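PDB 4U3V: polyketide synthase PksR from Bacillus subtilis, which takes part in intermediate steps of bacillaene antibiotic synthesis, the chain here being its double-hotdog enoyl-isomerase domain. Local coordinates for residues 32-37 with 94-99; 110-115 with 124-129; 183-188 with 246-251; 171-176 with 208-213. All coordinates share one frame; numbering follows the deposited sequence.

Contact 1 (32-37 with 94-99)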
loop_
_atom_site.group_PDB
_atom_site.type_symbol
_atom_site.label_atom_id
_atom_site.label_comp_id
_atom_site.label_asym_id
_atom_site.label_seq_id
_atom_site.Cartn_x
_atom_site.Cartn_y
_atom_site.Cartn_z
ATOM N N GLN A 32 -10.459 10.806 8.900
ATOM C CA GLN A 32 -9.523 11.911 8.696
ATOM C C GLN A 32 -8.232 11.617 9.381
ATOM O O GLN A 32 -8.201 10.920 10.421
ATOM C CB GLN A 32 -10.093 13.252 9.202
ATOM C CG GLN A 32 -10.568 13.229 10.632
ATOM C CD GLN A 32 -11.431 14.447 10.969
ATOM O OE1 GLN A 32 -10.901 15.552 11.136
ATOM N NE2 GLN A 32 -12.763 14.268 10.970
ATOM N N ASP A 33 -7.157 12.189 8.842
ATOM C CA ASP A 33 -5.844 12.050 9.475
ATOM C C ASP A 33 -5.058 13.338 9.126
ATOM O O ASP A 33 -5.483 14.141 8.298
ATOM C CB ASP A 33 -5.112 10.771 8.948
ATOM C CG ASP A 33 -4.002 10.256 9.906
ATOM O OD1 ASP A 33 -3.627 10.953 10.883
ATOM O OD2 ASP A 33 -3.478 9.133 9.686
ATOM N N GLN A 34 -3.907 13.510 9.756
ATOM C CA GLN A 34 -3.083 14.708 9.520
ATOM C C GLN A 34 -1.637 14.255 9.546
ATOM O O GLN A 34 -1.248 13.421 10.361
ATOM C CB GLN A 34 -3.232 15.740 10.644
ATOM C CG GLN A 34 -4.591 16.358 10.802
ATOM C CD GLN A 34 -4.501 17.640 11.610
ATOM O OE1 GLN A 34 -3.561 17.836 12.375
ATOM N NE2 GLN A 34 -5.479 18.505 11.435
ATOM N N PHE A 35 -0.829 14.863 8.684
ATOM C CA PHE A 35 0.591 14.475 8.573
ATOM C C PHE A 35 1.437 15.739 8.621
ATOM O O PHE A 35 1.166 16.704 7.910
ATOM C CB PHE A 35 0.856 13.743 7.257
ATOM C CG PHE A 35 0.188 12.418 7.189
ATOM C CD1 PHE A 35 0.792 11.319 7.773
ATOM C CD2 PHE A 35 -1.112 12.304 6.698
ATOM C CE1 PHE A 35 0.149 10.063 7.776
ATOM C CE2 PHE A 35 -1.752 11.057 6.710
ATOM C CZ PHE A 35 -1.131 9.952 7.261
ATOM N N THR A 36 2.450 15.724 9.472
ATOM C CA THR A 36 3.263 16.943 9.672
ATOM C C THR A 36 4.694 16.745 9.120
ATOM O O THR A 36 5.202 15.629 9.020
ATOM C CB THR A 36 3.285 17.321 11.161
ATOM O OG1 THR A 36 3.854 18.633 11.317
ATOM C CG2 THR A 36 4.083 16.330 11.963
ATOM N N TYR A 37 5.346 17.836 8.730
ATOM C CA TYR A 37 6.635 17.757 8.041
ATOM C C TYR A 37 7.606 16.896 8.820
ATOM O O TYR A 37 8.352 16.098 8.245
ATOM C CB TYR A 37 7.236 19.165 7.883
ATOM C CG TYR A 37 8.539 19.206 7.123
ATOM C CD1 TYR A 37 8.556 19.084 5.727
ATOM C CD2 TYR A 37 9.744 19.489 7.776
ATOM C CE1 TYR A 37 9.739 19.169 5.011
ATOM C CE2 TYR A 37 10.942 19.527 7.067
ATOM C CZ TYR A 37 10.925 19.378 5.692
ATOM O OH TYR A 37 12.089 19.501 4.954
ATOM N N THR A 94 1.377 21.183 8.041
ATOM C CA THR A 94 0.618 20.010 8.448
ATOM C C THR A 94 -0.509 19.871 7.458
ATOM O O THR A 94 -1.248 20.827 7.237
ATOM C CB THR A 94 0.049 20.159 9.886
ATOM O OG1 THR A 94 1.126 20.223 10.835
ATOM C CG2 THR A 94 -0.821 18.929 10.243
ATOM N N ILE A 95 -0.582 18.718 6.773
ATOM C CA ILE A 95 -1.623 18.473 5.781
ATOM C C ILE A 95 -2.734 17.591 6.336
ATOM O O ILE A 95 -2.456 16.513 6.843
ATOM C CB ILE A 95 -1.065 17.715 4.564
ATOM C CG1 ILE A 95 0.132 18.458 3.958
ATOM C CG2 ILE A 95 -2.180 17.438 3.555
ATOM C CD1 ILE A 95 -0.031 19.955 3.907
ATOM N N GLU A 96 -3.988 18.014 6.137
ATOM C CA GLU A 96 -5.148 17.246 6.578
ATOM C C GLU A 96 -5.604 16.418 5.390
ATOM O O GLU A 96 -5.666 16.924 4.271
ATOM C CB GLU A 96 -6.298 18.202 6.949
ATOM C CG GLU A 96 -6.054 19.194 8.074
ATOM C CD GLU A 96 -7.218 20.192 8.191
ATOM O OE1 GLU A 96 -8.312 19.792 8.637
ATOM O OE2 GLU A 96 -7.074 21.335 7.715
ATOM N N LEU A 97 -5.952 15.153 5.642
ATOM C CA LEU A 97 -6.618 14.306 4.689
ATOM C C LEU A 97 -7.977 13.842 5.212
ATOM O O LEU A 97 -8.131 13.595 6.384
ATOM C CB LEU A 97 -5.783 13.058 4.405
ATOM C CG LEU A 97 -4.646 13.253 3.408
ATOM C CD1 LEU A 97 -3.526 13.994 4.105
ATOM C CD2 LEU A 97 -4.206 11.891 2.885
ATOM N N GLN A 98 -8.960 13.733 4.321
ATOM C CA GLN A 98 -10.266 13.196 4.697
ATOM C C GLN A 98 -10.647 12.197 3.619
ATOM O O GLN A 98 -10.314 12.391 2.439
ATOM C CB GLN A 98 -11.326 14.322 4.753
ATOM C CG GLN A 98 -11.209 15.185 6.008
ATOM C CD GLN A 98 -12.309 16.235 6.158
ATOM O OE1 GLN A 98 -13.177 16.382 5.301
ATOM N NE2 GLN A 98 -12.200 17.042 7.206
ATOM N N ALA A 99 -11.454 11.207 3.982
ATOM C CA ALA A 99 -11.881 10.180 3.018
ATOM C C ALA A 99 -13.381 10.235 3.014
ATOM O O ALA A 99 -13.985 9.913 4.022
ATOM C CB ALA A 99 -11.425 8.799 3.451
HETATM O O HOH W 1 -10.126 17.471 8.499
#

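Contact 2 (110-115 with 124-129)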
loop_
_atom_site.group_PDB
_atom_site.type_symbol
_atom_site.label_atom_id
_atom_site.label_comp_id
_atom_site.label_asym_id
_atom_site.label_seq_id
_atom_site.Cartn_x
_atom_site.Cartn_y
_atom_site.Cartn_z
ATOM N N LEU A 110 -15.231 6.605 -3.192
ATOM C CA LEU A 110 -14.467 7.238 -2.113
ATOM C C LEU A 110 -13.592 8.328 -2.714
ATOM O O LEU A 110 -12.852 8.079 -3.663
ATOM C CB LEU A 110 -13.566 6.220 -1.408
ATOM C CG LEU A 110 -14.264 5.054 -0.698
ATOM C CD1 LEU A 110 -13.239 4.040 -0.218
ATOM C CD2 LEU A 110 -15.136 5.537 0.446
ATOM N N GLN A 111 -13.663 9.532 -2.158
ATOM C CA GLN A 111 -12.728 10.574 -2.510
ATOM C C GLN A 111 -11.796 10.898 -1.335
ATOM O O GLN A 111 -12.246 11.323 -0.282
ATOM C CB GLN A 111 -13.486 11.838 -2.870
ATOM C CG GLN A 111 -14.326 11.670 -4.111
ATOM C CD GLN A 111 -14.374 12.942 -4.911
ATOM O OE1 GLN A 111 -15.384 13.644 -4.903
ATOM N NE2 GLN A 111 -13.252 13.293 -5.536
ATOM N N ILE A 112 -10.512 10.654 -1.516
ATOM C CA ILE A 112 -9.530 11.028 -0.513
ATOM C C ILE A 112 -9.002 12.394 -0.891
ATOM O O ILE A 112 -8.298 12.549 -1.897
ATOM C CB ILE A 112 -8.332 10.044 -0.474
ATOM C CG1 ILE A 112 -8.786 8.578 -0.410
ATOM C CG2 ILE A 112 -7.425 10.391 0.688
ATOM C CD1 ILE A 112 -9.812 8.298 0.640
ATOM N N MET A 113 -9.303 13.386 -0.052
ATOM C CA MET A 113 -8.965 14.778 -0.344
ATOM C C MET A 113 -7.930 15.239 0.654
ATOM O O MET A 113 -7.870 14.748 1.786
ATOM C CB MET A 113 -10.211 15.679 -0.177
ATOM C CG MET A 113 -11.487 15.111 -0.785
ATOM S SD MET A 113 -11.421 15.358 -2.567
ATOM C CE MET A 113 -11.581 17.144 -2.737
ATOM N N TYR A 114 -7.120 16.211 0.246
ATOM C CA TYR A 114 -6.217 16.849 1.166
ATOM C C TYR A 114 -6.360 18.348 1.083
ATOM O O TYR A 114 -6.829 18.881 0.077
ATOM C CB TYR A 114 -4.763 16.452 0.876
ATOM C CG TYR A 114 -4.166 17.104 -0.361
ATOM C CD1 TYR A 114 -3.263 18.144 -0.252
ATOM C CD2 TYR A 114 -4.521 16.655 -1.619
ATOM C CE1 TYR A 114 -2.704 18.711 -1.385
ATOM C CE2 TYR A 114 -3.983 17.218 -2.761
ATOM C CZ TYR A 114 -3.080 18.241 -2.626
ATOM O OH TYR A 114 -2.533 18.779 -3.750
ATOM N N ARG A 115 -5.994 19.007 2.164
ATOM C CA ARG A 115 -6.209 20.449 2.231
ATOM C C ARG A 115 -4.899 21.117 1.925
ATOM O O ARG A 115 -3.945 21.036 2.706
ATOM C CB ARG A 115 -6.776 20.855 3.585
ATOM C CG ARG A 115 -7.202 22.311 3.671
ATOM C CD ARG A 115 -7.951 22.537 4.981
ATOM N NE ARG A 115 -9.368 22.794 4.748
ATOM C CZ ARG A 115 -10.340 22.617 5.642
ATOM N NH1 ARG A 115 -10.097 22.064 6.831
ATOM N NH2 ARG A 115 -11.590 22.897 5.302
ATOM N N PRO A 124 -8.386 16.603 -4.611
ATOM C CA PRO A 124 -8.318 15.132 -4.597
ATOM C C PRO A 124 -6.885 14.549 -4.639
ATOM O O PRO A 124 -6.012 15.016 -5.413
ATOM C CB PRO A 124 -9.168 14.718 -5.815
ATOM C CG PRO A 124 -9.114 15.905 -6.720
ATOM C CD PRO A 124 -9.062 17.122 -5.823
ATOM N N ALA A 125 -6.598 13.654 -3.697
ATOM C CA ALA A 125 -5.344 12.916 -3.679
ATOM C C ALA A 125 -5.541 11.552 -4.349
ATOM O O ALA A 125 -4.624 11.044 -5.025
ATOM C CB ALA A 125 -4.886 12.712 -2.234
ATOM N N ALA A 126 -6.692 10.937 -4.088
ATOM C CA ALA A 126 -7.004 9.577 -4.625
ATOM C C ALA A 126 -8.489 9.374 -4.770
ATOM O O ALA A 126 -9.265 10.002 -4.075
ATOM C CB ALA A 126 -6.416 8.484 -3.701
ATOM N N ILE A 127 -8.882 8.446 -5.647
ATOM C CA ILE A 127 -10.283 8.125 -5.832
ATOM C C ILE A 127 -10.376 6.628 -5.981
ATOM O O ILE A 127 -9.424 5.991 -6.450
ATOM C CB ILE A 127 -10.850 8.823 -7.091
ATOM C CG1 ILE A 127 -10.067 8.407 -8.340
ATOM C CG2 ILE A 127 -10.796 10.336 -6.915
ATOM C CD1 ILE A 127 -10.929 8.022 -9.531
ATOM N N GLY A 128 -11.430 6.063 -5.408
ATOM C CA GLY A 128 -11.731 4.627 -5.571
ATOM C C GLY A 128 -13.196 4.293 -5.338
ATOM O O GLY A 128 -14.055 5.195 -5.278
ATOM N N GLN A 129 -13.461 3.012 -5.103
ATOM C CA GLN A 129 -14.795 2.538 -4.784
ATOM C C GLN A 129 -14.678 1.561 -3.650
ATOM O O GLN A 129 -13.624 0.950 -3.457
ATOM C CB GLN A 129 -15.410 1.838 -5.995
ATOM C CG GLN A 129 -15.661 2.780 -7.162
ATOM C CD GLN A 129 -16.145 2.053 -8.397
ATOM O OE1 GLN A 129 -16.619 0.925 -8.316
ATOM N NE2 GLN A 129 -15.971 2.673 -9.553
#

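Contact 3 (183-188 with 246-251)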
loop_
_atom_site.group_PDB
_atom_site.type_symbol
_atom_site.label_atom_id
_atom_site.label_comp_id
_atom_site.label_asym_id
_atom_site.label_seq_id
_atom_site.Cartn_x
_atom_site.Cartn_y
_atom_site.Cartn_z
ATOM N N SER A 183 8.131 -13.505 -10.129
ATOM C CA SER A 183 7.569 -13.302 -8.790
ATOM C C SER A 183 8.609 -12.963 -7.745
ATOM O O SER A 183 9.820 -13.199 -7.918
ATOM C CB SER A 183 6.776 -14.537 -8.324
ATOM O OG SER A 183 7.630 -15.643 -8.276
ATOM N N ILE A 184 8.129 -12.519 -6.591
ATOM C CA ILE A 184 9.030 -12.369 -5.443
ATOM C C ILE A 184 8.255 -12.707 -4.198
ATOM O O ILE A 184 7.066 -12.440 -4.124
ATOM C CB ILE A 184 9.694 -10.963 -5.388
ATOM C CG1 ILE A 184 10.872 -10.945 -4.375
ATOM C CG2 ILE A 184 8.641 -9.851 -5.182
ATOM C CD1 ILE A 184 11.808 -9.767 -4.564
ATOM N N LEU A 185 8.933 -13.319 -3.217
ATOM C CA LEU A 185 8.295 -13.696 -1.953
ATOM C C LEU A 185 9.078 -12.991 -0.852
ATOM O O LEU A 185 10.301 -13.036 -0.821
ATOM C CB LEU A 185 8.316 -15.233 -1.752
ATOM C CG LEU A 185 7.956 -15.719 -0.343
ATOM C CD1 LEU A 185 6.458 -15.702 -0.210
ATOM C CD2 LEU A 185 8.528 -17.138 -0.149
ATOM N N ALA A 186 8.392 -12.156 -0.079
ATOM C CA ALA A 186 9.052 -11.321 0.919
ATOM C C ALA A 186 8.526 -11.718 2.301
ATOM O O ALA A 186 7.311 -11.907 2.481
ATOM C CB ALA A 186 8.752 -9.839 0.665
ATOM N N LYS A 187 9.429 -11.872 3.259
ATOM C CA LYS A 187 8.986 -11.896 4.657
ATOM C C LYS A 187 9.148 -10.500 5.238
ATOM O O LYS A 187 10.196 -9.868 5.062
ATOM C CB LYS A 187 9.807 -12.900 5.471
ATOM C CG LYS A 187 9.132 -13.238 6.794
ATOM C CD LYS A 187 9.982 -14.180 7.623
ATOM C CE LYS A 187 9.194 -14.703 8.817
ATOM N NZ LYS A 187 10.112 -15.577 9.597
ATOM N N ILE A 188 8.106 -10.007 5.904
ATOM C CA ILE A 188 8.173 -8.702 6.521
ATOM C C ILE A 188 7.908 -8.731 8.017
ATOM O O ILE A 188 7.340 -9.678 8.538
ATOM C CB ILE A 188 7.242 -7.689 5.810
ATOM C CG1 ILE A 188 5.760 -7.946 6.134
ATOM C CG2 ILE A 188 7.495 -7.753 4.296
ATOM C CD1 ILE A 188 4.815 -7.033 5.344
ATOM N N ASP A 246 4.938 -10.864 12.068
ATOM C CA ASP A 246 5.565 -11.417 10.878
ATOM C C ASP A 246 4.514 -11.874 9.887
ATOM O O ASP A 246 3.509 -12.485 10.263
ATOM C CB ASP A 246 6.479 -12.585 11.239
ATOM C CG ASP A 246 7.735 -12.145 11.955
ATOM O OD1 ASP A 246 7.940 -10.920 12.138
ATOM O OD2 ASP A 246 8.532 -13.033 12.322
ATOM N N CYS A 247 4.760 -11.602 8.611
ATOM C CA CYS A 247 3.954 -12.182 7.584
ATOM C C CYS A 247 4.716 -12.136 6.261
ATOM O O CYS A 247 5.866 -11.672 6.208
ATOM C CB CYS A 247 2.617 -11.457 7.457
ATOM S SG CYS A 247 2.766 -9.697 7.079
ATOM N N TRP A 248 4.129 -12.788 5.269
ATOM C CA TRP A 248 4.774 -12.954 3.969
ATOM C C TRP A 248 3.968 -12.265 2.890
ATOM O O TRP A 248 2.757 -12.123 3.003
ATOM C CB TRP A 248 4.853 -14.435 3.630
ATOM C CG TRP A 248 5.732 -15.222 4.563
ATOM C CD1 TRP A 248 5.381 -15.755 5.812
ATOM C CD2 TRP A 248 7.126 -15.601 4.367
ATOM N NE1 TRP A 248 6.451 -16.385 6.389
ATOM C CE2 TRP A 248 7.525 -16.345 5.575
ATOM C CE3 TRP A 248 8.075 -15.360 3.388
ATOM C CZ2 TRP A 248 8.802 -16.883 5.726
ATOM C CZ3 TRP A 248 9.340 -15.959 3.520
ATOM C CH2 TRP A 248 9.695 -16.695 4.670
ATOM N N LEU A 249 4.657 -11.787 1.852
ATOM C CA LEU A 249 3.953 -11.230 0.662
ATOM C C LEU A 249 4.414 -12.092 -0.521
ATOM O O LEU A 249 5.620 -12.192 -0.755
ATOM C CB LEU A 249 4.398 -9.771 0.412
ATOM C CG LEU A 249 4.328 -8.793 1.582
ATOM C CD1 LEU A 249 4.856 -7.415 1.136
ATOM C CD2 LEU A 249 2.861 -8.717 1.973
ATOM N N LEU A 250 3.470 -12.620 -1.291
ATOM C CA LEU A 250 3.805 -13.375 -2.486
ATOM C C LEU A 250 3.295 -12.522 -3.643
ATOM O O LEU A 250 2.089 -12.248 -3.769
ATOM C CB LEU A 250 3.102 -14.745 -2.448
ATOM C CG LEU A 250 3.192 -15.564 -3.743
ATOM C CD1 LEU A 250 4.634 -15.661 -4.215
ATOM C CD2 LEU A 250 2.592 -16.946 -3.527
ATOM N N ILE A 251 4.232 -12.055 -4.465
ATOM C CA ILE A 251 3.914 -11.020 -5.459
ATOM C C ILE A 251 4.221 -11.570 -6.846
ATOM O O ILE A 251 5.270 -12.144 -7.062
ATOM C CB ILE A 251 4.826 -9.807 -5.187
ATOM C CG1 ILE A 251 4.437 -9.284 -3.783
ATOM C CG2 ILE A 251 4.708 -8.781 -6.324
ATOM C CD1 ILE A 251 5.337 -8.202 -3.256
#

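Contact 4 (171-176 with 208-213)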
loop_
_atom_site.group_PDB
_atom_site.type_symbol
_atom_site.label_atom_id
_atom_site.label_comp_id
_atom_site.label_asym_id
_atom_site.label_seq_id
_atom_site.Cartn_x
_atom_site.Cartn_y
_atom_site.Cartn_z
ATOM N N PHE A 171 9.969 2.496 7.369
ATOM C CA PHE A 171 9.486 1.761 6.160
ATOM C C PHE A 171 10.308 0.499 5.851
ATOM O O PHE A 171 9.930 -0.310 4.982
ATOM C CB PHE A 171 9.456 2.692 4.937
ATOM C CG PHE A 171 8.447 3.813 5.052
ATOM C CD1 PHE A 171 7.085 3.544 4.988
ATOM C CD2 PHE A 171 8.859 5.127 5.268
ATOM C CE1 PHE A 171 6.137 4.550 5.150
ATOM C CE2 PHE A 171 7.919 6.143 5.405
ATOM C CZ PHE A 171 6.556 5.854 5.370
ATOM N N LYS A 172 11.449 0.332 6.523
ATOM C CA LYS A 172 12.332 -0.809 6.231
ATOM C C LYS A 172 11.863 -2.081 6.936
ATOM O O LYS A 172 12.446 -2.505 7.938
ATOM C CB LYS A 172 13.775 -0.473 6.611
ATOM C CG LYS A 172 14.300 0.728 5.849
ATOM C CD LYS A 172 15.807 0.906 5.954
ATOM C CE LYS A 172 16.255 2.009 5.017
ATOM N NZ LYS A 172 17.657 2.441 5.246
ATOM N N THR A 173 10.821 -2.699 6.398
ATOM C CA THR A 173 10.118 -3.783 7.052
ATOM C C THR A 173 10.547 -5.159 6.538
ATOM O O THR A 173 10.111 -6.178 7.063
ATOM C CB THR A 173 8.621 -3.660 6.801
ATOM O OG1 THR A 173 8.399 -3.626 5.390
ATOM C CG2 THR A 173 8.078 -2.367 7.387
ATOM N N ILE A 174 11.340 -5.194 5.478
ATOM C CA ILE A 174 11.549 -6.479 4.791
ATOM C C ILE A 174 12.715 -7.206 5.468
ATOM O O ILE A 174 13.776 -6.620 5.663
ATOM C CB ILE A 174 11.922 -6.246 3.339
ATOM C CG1 ILE A 174 10.685 -5.706 2.609
ATOM C CG2 ILE A 174 12.423 -7.550 2.683
ATOM C CD1 ILE A 174 10.991 -5.153 1.240
ATOM N N THR A 175 12.514 -8.473 5.811
ATOM C CA THR A 175 13.609 -9.278 6.405
ATOM C C THR A 175 14.185 -10.344 5.484
ATOM O O THR A 175 15.354 -10.734 5.636
ATOM C CB THR A 175 13.170 -9.943 7.725
ATOM O OG1 THR A 175 12.087 -10.861 7.472
ATOM C CG2 THR A 175 12.689 -8.873 8.697
ATOM N N HIS A 176 13.362 -10.877 4.586
ATOM C CA HIS A 176 13.851 -11.885 3.634
ATOM C C HIS A 176 13.203 -11.682 2.287
ATOM O O HIS A 176 12.033 -11.324 2.227
ATOM C CB HIS A 176 13.494 -13.284 4.121
ATOM C CG HIS A 176 14.006 -13.603 5.506
ATOM N ND1 HIS A 176 13.406 -13.144 6.622
ATOM C CD2 HIS A 176 15.054 -14.424 5.930
ATOM C CE1 HIS A 176 14.051 -13.618 7.707
ATOM N NE2 HIS A 176 15.057 -14.407 7.284
ATOM N N THR A 208 0.959 -2.104 2.694
ATOM C CA THR A 208 0.930 -1.759 1.275
ATOM C C THR A 208 2.267 -1.248 0.801
ATOM O O THR A 208 2.753 -1.587 -0.278
ATOM C CB THR A 208 -0.166 -0.683 1.073
ATOM O OG1 THR A 208 -1.402 -1.194 1.599
ATOM C CG2 THR A 208 -0.298 -0.305 -0.391
ATOM N N ASN A 209 2.940 -0.452 1.612
ATOM C CA ASN A 209 4.201 0.036 1.155
ATOM C C ASN A 209 5.251 -1.099 1.055
ATOM O O ASN A 209 6.152 -1.011 0.233
ATOM C CB ASN A 209 4.707 1.153 2.085
ATOM C CG ASN A 209 5.861 1.908 1.480
ATOM O OD1 ASN A 209 5.668 2.692 0.549
ATOM N ND2 ASN A 209 7.104 1.655 1.986
ATOM N N SER A 210 5.172 -2.102 1.941
ATOM C CA SER A 210 6.113 -3.208 1.894
ATOM C C SER A 210 5.965 -3.932 0.572
ATOM O O SER A 210 6.973 -4.379 -0.014
ATOM C CB SER A 210 5.861 -4.178 3.050
ATOM O OG SER A 210 6.215 -3.502 4.252
ATOM N N ALA A 211 4.741 -3.958 0.063
ATOM C CA ALA A 211 4.496 -4.593 -1.231
ATOM C C ALA A 211 5.200 -3.797 -2.330
ATOM O O ALA A 211 5.836 -4.360 -3.212
ATOM C CB ALA A 211 2.988 -4.751 -1.506
ATOM N N TYR A 212 5.151 -2.466 -2.271
ATOM C CA TYR A 212 5.905 -1.671 -3.225
ATOM C C TYR A 212 7.428 -1.937 -3.126
ATOM O O TYR A 212 8.117 -2.048 -4.126
ATOM C CB TYR A 212 5.554 -0.196 -2.956
ATOM C CG TYR A 212 6.319 0.825 -3.722
ATOM C CD1 TYR A 212 6.480 0.744 -5.101
ATOM C CD2 TYR A 212 6.797 1.953 -3.064
ATOM C CE1 TYR A 212 7.185 1.729 -5.789
ATOM C CE2 TYR A 212 7.457 2.958 -3.747
ATOM C CZ TYR A 212 7.665 2.839 -5.093
ATOM O OH TYR A 212 8.320 3.888 -5.739
ATOM N N LEU A 213 7.966 -1.986 -1.905
ATOM C CA LEU A 213 9.421 -2.160 -1.766
ATOM C C LEU A 213 9.855 -3.546 -2.321
ATOM O O LEU A 213 10.903 -3.646 -2.992
ATOM C CB LEU A 213 9.799 -2.041 -0.281
ATOM C CG LEU A 213 9.705 -0.628 0.305
ATOM C CD1 LEU A 213 9.883 -0.673 1.817
ATOM C CD2 LEU A 213 10.756 0.259 -0.325
HETATM O O HOH W 2 7.214 -0.219 4.218
#

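Contact 1 (32-37 with 94-99)
Gln34 and Glu96 sit opposite each other on two antiparallel strands, and their extended side chains run side by side in the same direction off the sheet. NE2 of Gln34 lies 3.5 Å from CG of Glu96, so the amide rests on a methylene, its plane turned 67° from that of the carboxylate. The other end of the amide faces Thr94, with OE1 of Gln34 at 3.6 Å from the methyl CG2. Thr94 divides its branches: with OG1 beside the backbone N (chi1 -65°), the hydroxyl turns to Thr36 and CG2 is left for Gln34. The two threonine OG1 atoms, of Thr36 and Thr94, are 3.2 Å apart in a hydrogen bond that either may donate. Farther along this face a water accepts from NE2 of Gln98 and donates to OE1 of Glu96 at 2.9 Å, while OE2 of Glu96 forms a salt bridge with Arg115.

The other face is mostly apolar, Asp33 being the exception. CD1 of Leu97 meets the edge of the Phe35 ring at CD2, 3.9 Å away, the two side chains crossing at about a right angle; His199 stacks on the same ring. The carboxylate of Asp33 turns from the strand pair, its OD2 hydrogen-bonded to Tyr201 and His199. Between the faces, Asp33 pairs with Leu97 and Phe35 with Ile95 through reciprocal backbone bonds, the straightest being Leu97 N to Asp33 O (175°).

This is an amphipathic edge of the N-terminal hotdog: polar residues suit the hydrated face, where Arg115 would favour a charged Glu96, and Phe35 and Leu97 suit the face turned to helix 56-69.

Contact 2 (110-115 with 124-129)
Leu110 with Gly128 and Ile112 with Ala126 form antiparallel hydrogen-bonded pairs, until a classic beta bulge, in which Ala125 and Ala126 both face Ile112, shifts the register by one. O of Ile112 therefore holds two donors: N of Ala125 at 2.7 Å, nearly along the C=O axis, and N of Ala126 at 3.2 Å, on a lone pair in the carbonyl plane. Small residues suit this corner, since the methyl of Ala125 comes within 3.4 Å of O of Ile112.

Within the bulge, Ala126 offers its CB to CG1 of Ile112 at 4.1 Å, and both lie on the face turned to the core. Gly128 adds no side chain beside Leu110, which packs on Ala62 and Ala65 of helix 56-69. On the other side of the bulge, Met113 bends at chi2 (-78°) and again at the next torsion, which folds the thioether back over the proline: SD of Met113 is 3.7 Å from CA of Pro124, and CE of Met113 is 4.0 Å from CD of Pro124. The Tyr114 ring turns its edge to the same residue, with O of Pro124 in the ring plane, 4.0 Å from CE2 of Tyr114.

Pro124 is well placed in a non-hydrogen-bonded pair with Met113, where no N-H is required of it across the strands. Because O of Ile112 takes both N-H groups, the hydrogen bonding of this hairpin continues through the corner at Ala125.

Contact 3 (183-188 with 246-251)
One face of the Trp248 indole is covered by the aliphatic part of Lys187, its partner in a non-hydrogen-bonded antiparallel pair. CB of Lys187 stands 3.6 Å from the centroid of the six-membered ring of Trp248, only 12° off the ring normal, a CH-pi contact, and CD of Lys187 follows at 3.5 Å from CZ2 of Trp248. The lysine can cross the ring because CG is anti to the backbone N (chi1 -164°) and the chain beyond is fully extended. CG of Leu185 approaches obliquely, 3.8 Å from CE3 of Trp248.

Past the ring, NZ of Lys187, on a stem long enough to cover an indole, ends 4.0 Å from OD2 of Asp246, too far for a salt bridge; NZ also has a long, weak ion pair with Glu270. The firm partner of Asp246 is Arg189, through OD1.

The sheet face that carries Ile184, Ala186, Ile188, Cys247, Leu249 and Ile251 is lined with aliphatic groups and a thiol. CG1 of Ile188 rests on SG of Cys247 at 3.6 Å, and CG2 of Ile184 lies 3.8 Å from CB of Ile251, these two side chains running alongside each other. Ala186, small, stands opposite Leu249, whose CD1 touches CG2 of Ile188.

Within the C-terminal hotdog, this isoleucine-rich face packs on helix 205-219, helix 142-147 lies against the sheet face that bears Trp248, and strands 174-180 and 260-268 continue the sheet to either side.

Contact 4 (171-176 with 208-213)
Thr173 and Ser210 join the approach to strand 174-180 to helix 205-219, the long helix about which the sheet of the C-terminal hotdog wraps. OG1 of Thr173 donates to OG of Ser210 at 2.5 Å, a very short bond whose exact length deserves caution. With chi1 at 56°, OG1 of Thr173 sits between its own backbone N and carbonyl carbon and faces the helix, while OG of Ser210 also bonds to the carbonyl of Leu206, one turn earlier. Two hydroxyl residues suit a buried meeting of loop and helix, where each can pair with the other.

Next to them the packing is apolar, CD1 of Ile174 lying 3.7 Å from CB of Leu213. Ile174 and Leu213, both branched and aliphatic, suit this join of strand and helix. Separately, CD1 of Leu213 makes a close methyl-to-carbonyl approach, 3.2 Å from O of Phe171.

Near Phe171 and Asn209 the fit is looser and is bridged by a single water. Asn209 meets the Phe171 side chain at about a right angle, its amide plane 58° from the ring, with ND2 of Asn209 3.5 Å from CD1 of Phe171. The water spans the remaining distance, donating to O of Phe171 at 2.8 Å and, weakly, to OG of Ser210; it accepts from ND2 of Asn209 at 2.9 Å and lies at the edge of the Phe171 ring, in its plane.

How the contacts relate
From the N terminus, contact 1 comes first, bringing strand 31-36 beside strand 94-102 and closing a loop that carries helix 56-69. Contact 2 follows in series as a local hairpin; it touches contact 1 directly, since strands 94-102 and 108-116 are neighbours joined by a probable hydrogen bond from Met113 to Gln98. The chain then enters the second hotdog, where contacts 4 and 3 cross: 171-176, 183-188, 208-213 and 246-251 alternate, so the loop closed by contact 4 overlaps that closed by contact 3. Probable backbone bonds from Lys187 to Thr175 and His176 link these two contacts. Contacts 1 and 3, their centres about 30 Å apart, lie on opposite sides of the chain's centre.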